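Local structure of bacillaene synthase dehydratase PksH (Bacillus subtilis, 3HP0) at residues A[36-47]-A[92-101]; A[119-129]-A[180-191]. The protein catalyses the dehydration of an (S)-3-hydroxy-3-methylglutaryl group tethered to PksL, giving a 3-methylglutaconyl moiety during synthesis of the antibiotic bacillaene. All coordinates share one frame; numbering follows the deposited sequence.

How the contacts relate
The two contacts follow one another along the chain of this crotonase-family enzyme, with contact 1 complete before contact 2 begins, and their centres lie 20 Å apart. Contact 1 pairs helix 34-48 with helix 87-98; contact 2 lays the loop 180-189 along strand 124-127, at one edge of the five-stranded sheet. They meet where the end of helix 87-98 packs on the end of helix 115-121: CG of Gln97 comes to 3.0 Å from the backbone O of Ala121. Each reaches to about 11 Å from a different catalytic side chain, Ile36 of contact 1 from Asp68 and Ser120 of contact 2 from Glu137, so both lie near the active site, but neither includes a catalytic residue.

Contact 1: residues A[36-47]-A[92-101]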
loop_
_atom_site.group_PDB
_atom_site.type_symbol
_atom_site.label_atom_id
_atom_site.label_comp_id
_atom_site.label_asym_id
_atom_site.label_seq_id
_atom_site.Cartn_x
_atom_site.Cartn_y
_atom_site.Cartn_z
ATOM N N ILE A 36 -1.595 8.881 -6.861
ATOM C CA ILE A 36 -2.780 8.738 -6.019
ATOM C C ILE A 36 -4.045 9.159 -6.756
ATOM O O ILE A 36 -5.085 8.499 -6.668
ATOM C CB ILE A 36 -2.660 9.594 -4.749
ATOM C CG1 ILE A 36 -1.498 9.090 -3.895
ATOM C CG2 ILE A 36 -3.962 9.555 -3.967
ATOM C CD1 ILE A 36 -1.270 9.903 -2.641
ATOM N N GLU A 37 -3.945 10.269 -7.475
ATOM C CA GLU A 37 -5.064 10.802 -8.235
ATOM C C GLU A 37 -5.469 9.857 -9.368
ATOM O O GLU A 37 -6.652 9.589 -9.568
ATOM C CB GLU A 37 -4.700 12.188 -8.792
ATOM C CG GLU A 37 -5.784 12.846 -9.643
ATOM C CD GLU A 37 -7.146 12.869 -8.961
ATOM O OE1 GLU A 37 -7.722 11.783 -8.727
ATOM O OE2 GLU A 37 -7.645 13.971 -8.657
ATOM N N GLU A 38 -4.487 9.348 -10.103
ATOM C CA GLU A 38 -4.759 8.433 -11.206
ATOM C C GLU A 38 -5.465 7.159 -10.740
ATOM O O GLU A 38 -6.317 6.622 -11.446
ATOM C CB GLU A 38 -3.455 8.073 -11.919
ATOM C CG GLU A 38 -2.928 9.179 -12.814
ATOM C CD GLU A 38 -1.535 8.886 -13.341
ATOM O OE1 GLU A 38 -1.236 7.701 -13.606
ATOM O OE2 GLU A 38 -0.741 9.839 -13.504
ATOM N N CYS A 39 -5.104 6.682 -9.552
ATOM C CA CYS A 39 -5.703 5.477 -8.984
ATOM C C CYS A 39 -7.149 5.732 -8.580
ATOM O O CYS A 39 -8.041 4.945 -8.904
ATOM C CB CYS A 39 -4.911 5.009 -7.761
ATOM S SG CYS A 39 -3.298 4.282 -8.133
ATOM N N LEU A 40 -7.381 6.830 -7.871
ATOM C CA LEU A 40 -8.730 7.174 -7.444
ATOM C C LEU A 40 -9.622 7.284 -8.670
ATOM O O LEU A 40 -10.797 6.927 -8.642
ATOM C CB LEU A 40 -8.712 8.498 -6.689
ATOM C CG LEU A 40 -7.912 8.417 -5.391
ATOM C CD1 LEU A 40 -7.711 9.802 -4.805
ATOM C CD2 LEU A 40 -8.652 7.517 -4.417
ATOM N N GLN A 41 -9.028 7.774 -9.750
ATOM C CA GLN A 41 -9.706 7.958 -11.021
ATOM C C GLN A 41 -10.035 6.616 -11.676
ATOM O O GLN A 41 -11.103 6.447 -12.268
ATOM C CB GLN A 41 -8.806 8.775 -11.939
ATOM C CG GLN A 41 -9.378 9.046 -13.300
ATOM C CD GLN A 41 -8.357 9.678 -14.219
ATOM O OE1 GLN A 41 -7.709 10.667 -13.863
ATOM N NE2 GLN A 41 -8.205 9.112 -15.411
ATOM N N VAL A 42 -9.109 5.669 -11.582
ATOM C CA VAL A 42 -9.321 4.346 -12.146
ATOM C C VAL A 42 -10.365 3.594 -11.318
ATOM O O VAL A 42 -11.193 2.860 -11.862
ATOM C CB VAL A 42 -8.016 3.523 -12.152
ATOM C CG1 VAL A 42 -8.302 2.107 -12.622
ATOM C CG2 VAL A 42 -6.983 4.181 -13.047
ATOM N N LEU A 43 -10.323 3.778 -10.000
ATOM C CA LEU A 43 -11.265 3.107 -9.121
ATOM C C LEU A 43 -12.687 3.613 -9.310
ATOM O O LEU A 43 -13.643 2.858 -9.131
ATOM C CB LEU A 43 -10.835 3.248 -7.659
ATOM C CG LEU A 43 -9.597 2.437 -7.268
ATOM C CD1 LEU A 43 -9.379 2.539 -5.770
ATOM C CD2 LEU A 43 -9.780 0.972 -7.679
ATOM N N ASN A 44 -12.833 4.888 -9.659
ATOM C CA ASN A 44 -14.160 5.446 -9.908
ATOM C C ASN A 44 -14.759 4.803 -11.153
ATOM O O ASN A 44 -15.967 4.593 -11.228
ATOM C CB ASN A 44 -14.097 6.959 -10.088
ATOM C CG ASN A 44 -14.202 7.694 -8.775
ATOM O OD1 ASN A 44 -15.116 7.430 -7.989
ATOM N ND2 ASN A 44 -13.280 8.620 -8.523
ATOM N N GLN A 45 -13.918 4.495 -12.132
ATOM C CA GLN A 45 -14.409 3.844 -13.340
ATOM C C GLN A 45 -14.894 2.445 -12.965
ATOM O O GLN A 45 -15.887 1.958 -13.501
ATOM C CB GLN A 45 -13.302 3.733 -14.390
ATOM C CG GLN A 45 -12.830 5.064 -14.947
ATOM C CD GLN A 45 -11.726 4.912 -15.980
ATOM O OE1 GLN A 45 -11.231 5.897 -16.529
ATOM N NE2 GLN A 45 -11.333 3.675 -16.246
ATOM N N CYS A 46 -14.189 1.803 -12.038
ATOM C CA CYS A 46 -14.550 0.466 -11.594
ATOM C C CYS A 46 -15.752 0.482 -10.642
ATOM O O CYS A 46 -16.350 -0.555 -10.371
ATOM C CB CYS A 46 -13.360 -0.196 -10.892
ATOM S SG CYS A 46 -11.888 -0.384 -11.910
ATOM N N GLU A 47 -16.095 1.663 -10.139
ATOM C CA GLU A 47 -17.207 1.838 -9.213
ATOM C C GLU A 47 -18.581 1.406 -9.747
ATOM O O GLU A 47 -19.331 0.698 -9.070
ATOM C CB GLU A 47 -17.258 3.308 -8.772
ATOM C CG GLU A 47 -18.531 3.750 -8.052
ATOM C CD GLU A 47 -18.735 3.069 -6.717
ATOM O OE1 GLU A 47 -17.826 3.161 -5.857
ATOM O OE2 GLU A 47 -19.811 2.459 -6.523
ATOM N N LEU A 92 -7.459 6.374 -0.466
ATOM C CA LEU A 92 -7.266 5.444 -1.571
ATOM C C LEU A 92 -7.178 4.032 -0.983
ATOM O O LEU A 92 -7.883 3.115 -1.419
ATOM C CB LEU A 92 -5.976 5.778 -2.304
ATOM C CG LEU A 92 -5.439 4.791 -3.338
ATOM C CD1 LEU A 92 -6.499 4.464 -4.379
ATOM C CD2 LEU A 92 -4.206 5.401 -3.981
ATOM N N TRP A 93 -6.327 3.862 0.024
ATOM C CA TRP A 93 -6.182 2.558 0.648
ATOM C C TRP A 93 -7.508 2.129 1.255
ATOM O O TRP A 93 -7.831 0.942 1.273
ATOM C CB TRP A 93 -5.091 2.587 1.718
ATOM C CG TRP A 93 -3.699 2.700 1.144
ATOM C CD1 TRP A 93 -3.315 2.404 -0.132
ATOM C CD2 TRP A 93 -2.515 3.105 1.835
ATOM N NE1 TRP A 93 -1.964 2.601 -0.280
ATOM C CE2 TRP A 93 -1.447 3.031 0.912
ATOM C CE3 TRP A 93 -2.249 3.527 3.146
ATOM C CZ2 TRP A 93 -0.129 3.364 1.258
ATOM C CZ3 TRP A 93 -0.943 3.860 3.491
ATOM C CH2 TRP A 93 0.101 3.776 2.549
HETATM N N MSE A 94 -8.284 3.100 1.740
HETATM C CA MSE A 94 -9.590 2.793 2.324
HETATM C C MSE A 94 -10.551 2.332 1.234
HETATM O O MSE A 94 -11.349 1.424 1.438
HETATM C CB MSE A 94 -10.185 4.014 3.019
HETATM C CG MSE A 94 -9.481 4.416 4.297
HETATM SE SE MSE A 94 -10.653 5.456 5.459
HETATM C CE MSE A 94 -11.511 3.973 6.371
ATOM N N LYS A 95 -10.455 2.963 0.072
ATOM C CA LYS A 95 -11.313 2.645 -1.064
ATOM C C LYS A 95 -11.088 1.180 -1.458
ATOM O O LYS A 95 -12.041 0.434 -1.712
ATOM C CB LYS A 95 -10.966 3.565 -2.240
ATOM C CG LYS A 95 -12.101 3.853 -3.205
ATOM C CD LYS A 95 -13.121 4.786 -2.566
ATOM C CE LYS A 95 -13.911 5.568 -3.617
ATOM N NZ LYS A 95 -14.819 6.599 -3.008
ATOM N N LEU A 96 -9.820 0.779 -1.511
ATOM C CA LEU A 96 -9.466 -0.587 -1.856
ATOM C C LEU A 96 -10.194 -1.566 -0.957
ATOM O O LEU A 96 -10.601 -2.634 -1.406
ATOM C CB LEU A 96 -7.959 -0.797 -1.715
ATOM C CG LEU A 96 -7.022 -0.522 -2.893
ATOM C CD1 LEU A 96 -7.709 0.230 -4.015
ATOM C CD2 LEU A 96 -5.836 0.245 -2.362
ATOM N N GLN A 97 -10.360 -1.205 0.313
ATOM C CA GLN A 97 -11.056 -2.076 1.263
ATOM C C GLN A 97 -12.576 -1.935 1.212
ATOM O O GLN A 97 -13.305 -2.815 1.674
ATOM C CB GLN A 97 -10.663 -1.743 2.696
ATOM C CG GLN A 97 -9.239 -1.894 3.068
ATOM C CD GLN A 97 -9.088 -1.988 4.571
ATOM O OE1 GLN A 97 -9.380 -1.033 5.299
ATOM N NE2 GLN A 97 -8.650 -3.149 5.048
ATOM N N THR A 98 -13.049 -0.831 0.657
ATOM C CA THR A 98 -14.475 -0.554 0.655
ATOM C C THR A 98 -15.241 -0.614 -0.664
ATOM O O THR A 98 -16.438 -0.861 -0.671
ATOM C CB THR A 98 -14.724 0.844 1.288
ATOM O OG1 THR A 98 -14.150 0.880 2.602
ATOM C CG2 THR A 98 -16.208 1.113 1.420
ATOM N N GLY A 99 -14.554 -0.387 -1.771
ATOM C CA GLY A 99 -15.221 -0.376 -3.057
ATOM C C GLY A 99 -15.979 -1.618 -3.484
ATOM O O GLY A 99 -15.726 -2.719 -2.994
ATOM N N PRO A 100 -16.921 -1.461 -4.429
ATOM C CA PRO A 100 -17.731 -2.571 -4.938
ATOM C C PRO A 100 -16.925 -3.444 -5.902
ATOM O O PRO A 100 -17.216 -3.521 -7.098
ATOM C CB PRO A 100 -18.890 -1.857 -5.620
ATOM C CG PRO A 100 -18.198 -0.673 -6.245
ATOM C CD PRO A 100 -17.249 -0.203 -5.133
ATOM N N TYR A 101 -15.900 -4.091 -5.358
ATOM C CA TYR A 101 -15.033 -4.992 -6.108
ATOM C C TYR A 101 -13.999 -5.579 -5.167
ATOM O O TYR A 101 -13.682 -4.999 -4.138
ATOM C CB TYR A 101 -14.331 -4.263 -7.259
ATOM C CG TYR A 101 -13.920 -2.854 -6.919
ATOM C CD1 TYR A 101 -13.000 -2.603 -5.895
ATOM C CD2 TYR A 101 -14.486 -1.763 -7.584
ATOM C CE1 TYR A 101 -12.658 -1.313 -5.534
ATOM C CE2 TYR A 101 -14.149 -0.458 -7.230
ATOM C CZ TYR A 101 -13.234 -0.241 -6.197
ATOM O OH TYR A 101 -12.931 1.042 -5.800
HETATM O O HOH W 1 -14.559 2.824 -6.715
#
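Leu92 pushes its forked end into helix 34-48 as a knob into a hole formed by Ile36, Cys39, Leu40 and Leu43. With CG anti to the backbone N (chi1 169°), the fork projects toward helix 34-48: CD1 lies among Leu40 CD2 (3.7 Å), Leu43 CD1 and Cys39 CB, while CD2 shares Cys39 CB and reaches, more distantly, Ile36 CG2. Leu43 crosses Leu92 at about a right angle; its CD1 reaches Leu96 CD1 and its CD2 rests 3.9 Å from Tyr101 CZ.

The Tyr101 ring carries the contact past the end of helix 87-98. Its CE2 side lies against Cys46 CB at 3.8 Å, with Cys46 O at the ring edge and the backbone carbonyl carbon of Gly99 over one face. A water accepts or donates at Tyr101 OH (2.6 Å) and donates to Leu43 O (2.6 Å), joining the segments where no direct hydrogen bond does. Glu47 folds back at chi2 (65°) to lay its carboxylate across the Pro100 ring.

Segments 36-47 and 92-98 run nearly parallel, their axes 22° apart and 10.5 Å at closest approach. Beneath helix 34-48, Cys39, Val42 and Cys46 touch strand 17-22, and Lys204 ties Cys46 O to Pro100 O.

Contact 2: residues A[119-129]-A[180-191]; sequences VSATDIAIADQ and LIDAFDAESDVL
Asp182 lends its side chain to a sheet-like pairing, much as a backbone carbonyl would: its OD1 accepts from Ala125 N at 3.1 Å, while its own backbone N donates to Ala125 O at 2.8 Å. One loop residue thus serves both polar atoms of a strand residue. The first bond is almost straight (171°) and uses the anti lone pair of OD1; the second is bent but lies in the carbonyl plane of Ala125. Chi1 of -41° sets the carboxylate of Asp182 beside its own backbone N, which brings OD1 back to the strand.

Further on, the loop keeps beside the strand less regularly. Ala127 N makes a weak bond to Ala183 O, and the same oxygen receives a CA-H...O contact from Ile126 at 3.3 Å. Asp185 N points to Ala127 O, although that oxygen is crowded in the model and its place is less sure.

Apolar packing accompanies these bonds. Ile181 CG2 lies 4.0 Å from Ala125 CB and also meets Val119 CG1, the two branched side chains lying side by side and pointing the same way. At the far end Gln129, bent at chi2 (-82°), curls its CG over Ala186 CB at 3.7 Å. Asp185 OD1 receives Glu187 N in an Asx turn shortly before helix 190-199.

On its other side, strand 124-127 is bonded to strand 102-107, so the loop covers the outer edge of the sheet. Arg154 makes a salt bridge to Asp182 OD1 and also bonds Ser120 O and Thr122 O, so one guanidinium links the loop to the turn that leads into the strand. Ser188 OG, by contrast, is buried near Asp128 CB with no polar partner in the model. Two bonds to OD1, one of them from a guanidinium, would probably favour the ionised Asp182 carboxylate and limit its rotation.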
loop_
_atom_site.group_PDB
_atom_site.type_symbol
_atom_site.label_atom_id
_atom_site.label_comp_id
_atom_site.label_asym_id
_atom_site.label_seq_id
_atom_site.Cartn_x
_atom_site.Cartn_y
_atom_site.Cartn_z
ATOM N N VAL A 119 -0.549 -3.371 -0.158
ATOM C CA VAL A 119 -0.735 -4.801 0.061
ATOM C C VAL A 119 -1.666 -5.125 1.229
ATOM O O VAL A 119 -2.476 -6.053 1.152
ATOM C CB VAL A 119 0.623 -5.507 0.285
ATOM C CG1 VAL A 119 0.402 -6.957 0.638
ATOM C CG2 VAL A 119 1.491 -5.396 -0.980
ATOM N N SER A 120 -1.547 -4.354 2.303
ATOM C CA SER A 120 -2.356 -4.557 3.490
ATOM C C SER A 120 -3.811 -4.208 3.243
ATOM O O SER A 120 -4.708 -4.894 3.736
ATOM C CB SER A 120 -1.847 -3.683 4.639
ATOM O OG SER A 120 -0.472 -3.902 4.897
ATOM N N ALA A 121 -4.029 -3.130 2.489
ATOM C CA ALA A 121 -5.365 -2.636 2.191
ATOM C C ALA A 121 -6.187 -3.489 1.232
ATOM O O ALA A 121 -7.415 -3.571 1.379
ATOM C CB ALA A 121 -5.271 -1.217 1.651
ATOM N N THR A 122 -5.530 -4.115 0.252
ATOM C CA THR A 122 -6.249 -4.925 -0.709
ATOM C C THR A 122 -6.981 -6.044 0.008
ATOM O O THR A 122 -6.547 -6.500 1.067
ATOM C CB THR A 122 -5.299 -5.502 -1.813
ATOM O OG1 THR A 122 -4.296 -6.359 -1.239
ATOM C CG2 THR A 122 -4.617 -4.348 -2.562
ATOM N N ASP A 123 -8.114 -6.457 -0.550
ATOM C CA ASP A 123 -8.920 -7.530 0.030
ATOM C C ASP A 123 -8.140 -8.840 0.055
ATOM O O ASP A 123 -8.335 -9.665 0.947
ATOM C CB ASP A 123 -10.183 -7.763 -0.796
ATOM C CG ASP A 123 -11.144 -6.595 -0.746
ATOM O OD1 ASP A 123 -11.593 -6.239 0.368
ATOM O OD2 ASP A 123 -11.458 -6.044 -1.822
ATOM N N ILE A 124 -7.277 -9.016 -0.949
ATOM C CA ILE A 124 -6.467 -10.215 -1.105
ATOM C C ILE A 124 -5.070 -9.882 -1.606
ATOM O O ILE A 124 -4.903 -9.163 -2.599
ATOM C CB ILE A 124 -7.109 -11.183 -2.110
ATOM C CG1 ILE A 124 -8.483 -11.608 -1.591
ATOM C CG2 ILE A 124 -6.177 -12.383 -2.362
ATOM C CD1 ILE A 124 -9.194 -12.580 -2.483
ATOM N N ALA A 125 -4.066 -10.426 -0.930
ATOM C CA ALA A 125 -2.684 -10.175 -1.308
ATOM C C ALA A 125 -1.954 -11.486 -1.587
ATOM O O ALA A 125 -1.870 -12.351 -0.718
ATOM C CB ALA A 125 -1.971 -9.398 -0.201
ATOM N N ILE A 126 -1.434 -11.621 -2.800
ATOM C CA ILE A 126 -0.701 -12.828 -3.183
ATOM C C ILE A 126 0.747 -12.495 -3.560
ATOM O O ILE A 126 1.062 -11.376 -3.958
ATOM C CB ILE A 126 -1.370 -13.530 -4.381
ATOM C CG1 ILE A 126 -1.214 -12.679 -5.633
ATOM C CG2 ILE A 126 -2.849 -13.735 -4.106
ATOM C CD1 ILE A 126 -1.789 -13.318 -6.852
ATOM N N ALA A 127 1.633 -13.469 -3.442
ATOM C CA ALA A 127 3.022 -13.205 -3.781
ATOM C C ALA A 127 3.761 -14.463 -4.217
ATOM O O ALA A 127 3.178 -15.548 -4.272
ATOM C CB ALA A 127 3.723 -12.572 -2.574
ATOM N N ASP A 128 5.042 -14.294 -4.545
ATOM C CA ASP A 128 5.903 -15.408 -4.924
ATOM C C ASP A 128 7.030 -15.488 -3.895
ATOM O O ASP A 128 7.075 -14.684 -2.965
ATOM C CB ASP A 128 6.475 -15.228 -6.335
ATOM C CG ASP A 128 7.360 -14.004 -6.466
ATOM O OD1 ASP A 128 8.079 -13.670 -5.501
ATOM O OD2 ASP A 128 7.350 -13.384 -7.551
ATOM N N GLN A 129 7.927 -16.454 -4.067
ATOM C CA GLN A 129 9.062 -16.682 -3.163
ATOM C C GLN A 129 9.921 -15.442 -2.922
ATOM O O GLN A 129 10.573 -15.306 -1.888
ATOM C CB GLN A 129 9.981 -17.759 -3.745
ATOM C CG GLN A 129 9.284 -18.879 -4.461
ATOM C CD GLN A 129 8.775 -19.936 -3.515
ATOM O OE1 GLN A 129 9.526 -20.441 -2.677
ATOM N NE2 GLN A 129 7.502 -20.292 -3.646
ATOM N N LEU A 180 -0.257 -11.391 6.677
ATOM C CA LEU A 180 0.064 -10.236 5.841
ATOM C C LEU A 180 -0.317 -10.530 4.393
ATOM O O LEU A 180 -0.789 -9.655 3.674
ATOM C CB LEU A 180 1.552 -9.898 5.917
ATOM C CG LEU A 180 2.006 -8.790 4.945
ATOM C CD1 LEU A 180 1.022 -7.618 4.981
ATOM C CD2 LEU A 180 3.409 -8.311 5.307
ATOM N N ILE A 181 -0.104 -11.763 3.958
ATOM C CA ILE A 181 -0.469 -12.139 2.614
ATOM C C ILE A 181 -1.255 -13.448 2.667
ATOM O O ILE A 181 -0.981 -14.322 3.498
ATOM C CB ILE A 181 0.788 -12.304 1.673
ATOM C CG1 ILE A 181 1.824 -13.194 2.336
ATOM C CG2 ILE A 181 1.396 -10.948 1.319
ATOM C CD1 ILE A 181 1.602 -14.647 2.038
ATOM N N ASP A 182 -2.253 -13.563 1.798
ATOM C CA ASP A 182 -3.076 -14.760 1.705
ATOM C C ASP A 182 -2.459 -15.474 0.506
ATOM O O ASP A 182 -2.390 -14.905 -0.576
ATOM C CB ASP A 182 -4.540 -14.389 1.378
ATOM C CG ASP A 182 -5.026 -13.169 2.136
ATOM O OD1 ASP A 182 -4.806 -12.027 1.670
ATOM O OD2 ASP A 182 -5.641 -13.323 3.216
ATOM N N ALA A 183 -1.972 -16.690 0.681
ATOM C CA ALA A 183 -1.385 -17.435 -0.450
ATOM C C ALA A 183 -0.207 -16.779 -1.193
ATOM O O ALA A 183 -0.183 -15.587 -1.473
ATOM C CB ALA A 183 -2.457 -17.769 -1.453
ATOM N N PHE A 184 0.760 -17.610 -1.537
ATOM C CA PHE A 184 1.941 -17.181 -2.253
ATOM C C PHE A 184 2.487 -18.433 -2.926
ATOM O O PHE A 184 2.191 -19.551 -2.497
ATOM C CB PHE A 184 2.964 -16.574 -1.280
ATOM C CG PHE A 184 3.686 -17.592 -0.448
ATOM C CD1 PHE A 184 4.896 -18.133 -0.891
ATOM C CD2 PHE A 184 3.184 -17.986 0.798
ATOM C CE1 PHE A 184 5.576 -19.062 -0.125
ATOM C CE2 PHE A 184 3.867 -18.921 1.574
ATOM C CZ PHE A 184 5.072 -19.448 1.117
ATOM N N ASP A 185 3.278 -18.248 -3.977
ATOM C CA ASP A 185 3.834 -19.385 -4.692
ATOM C C ASP A 185 4.878 -18.945 -5.709
ATOM O O ASP A 185 4.860 -17.802 -6.170
ATOM C CB ASP A 185 2.697 -20.139 -5.395
ATOM C CG ASP A 185 3.134 -21.488 -5.949
ATOM O OD1 ASP A 185 3.902 -21.530 -6.946
ATOM O OD2 ASP A 185 2.704 -22.516 -5.374
ATOM N N ALA A 186 5.783 -19.850 -6.069
ATOM C CA ALA A 186 6.808 -19.509 -7.051
ATOM C C ALA A 186 6.137 -19.093 -8.359
ATOM O O ALA A 186 6.641 -18.229 -9.077
ATOM C CB ALA A 186 7.726 -20.683 -7.285
ATOM N N GLU A 187 4.996 -19.707 -8.652
ATOM C CA GLU A 187 4.248 -19.386 -9.855
ATOM C C GLU A 187 3.081 -18.447 -9.536
ATOM O O GLU A 187 1.913 -18.830 -9.611
ATOM C CB GLU A 187 3.710 -20.657 -10.507
ATOM C CG GLU A 187 4.804 -21.519 -11.103
ATOM C CD GLU A 187 4.262 -22.800 -11.708
ATOM O OE1 GLU A 187 3.660 -23.597 -10.953
ATOM O OE2 GLU A 187 4.438 -23.003 -12.935
ATOM N N SER A 188 3.409 -17.215 -9.171
ATOM C CA SER A 188 2.397 -16.235 -8.858
ATOM C C SER A 188 2.020 -15.516 -10.143
ATOM O O SER A 188 2.571 -14.473 -10.493
ATOM C CB SER A 188 2.909 -15.229 -7.832
ATOM O OG SER A 188 3.922 -14.425 -8.406
ATOM N N ASP A 189 1.087 -16.128 -10.851
ATOM C CA ASP A 189 0.539 -15.660 -12.121
ATOM C C ASP A 189 -0.496 -16.751 -12.272
ATOM O O ASP A 189 -1.683 -16.502 -12.511
ATOM C CB ASP A 189 1.576 -15.758 -13.251
ATOM C CG ASP A 189 2.218 -14.416 -13.590
ATOM O OD1 ASP A 189 1.878 -13.394 -12.952
ATOM O OD2 ASP A 189 3.078 -14.381 -14.504
ATOM N N VAL A 190 -0.008 -17.972 -12.087
ATOM C CA VAL A 190 -0.844 -19.144 -12.132
ATOM C C VAL A 190 -1.718 -19.058 -10.892
ATOM O O VAL A 190 -2.913 -19.325 -10.929
ATOM C CB VAL A 190 -0.005 -20.437 -12.058
ATOM C CG1 VAL A 190 -0.939 -21.642 -11.956
ATOM C CG2 VAL A 190 0.924 -20.539 -13.275
ATOM N N LEU A 191 -1.084 -18.678 -9.791
ATOM C CA LEU A 191 -1.753 -18.539 -8.508
ATOM C C LEU A 191 -2.811 -17.439 -8.610
ATOM O O LEU A 191 -3.922 -17.571 -8.086
ATOM C CB LEU A 191 -0.731 -18.201 -7.420
ATOM C CG LEU A 191 -1.299 -18.102 -6.007
ATOM C CD1 LEU A 191 -2.003 -19.402 -5.670
ATOM C CD2 LEU A 191 -0.184 -17.797 -5.006
#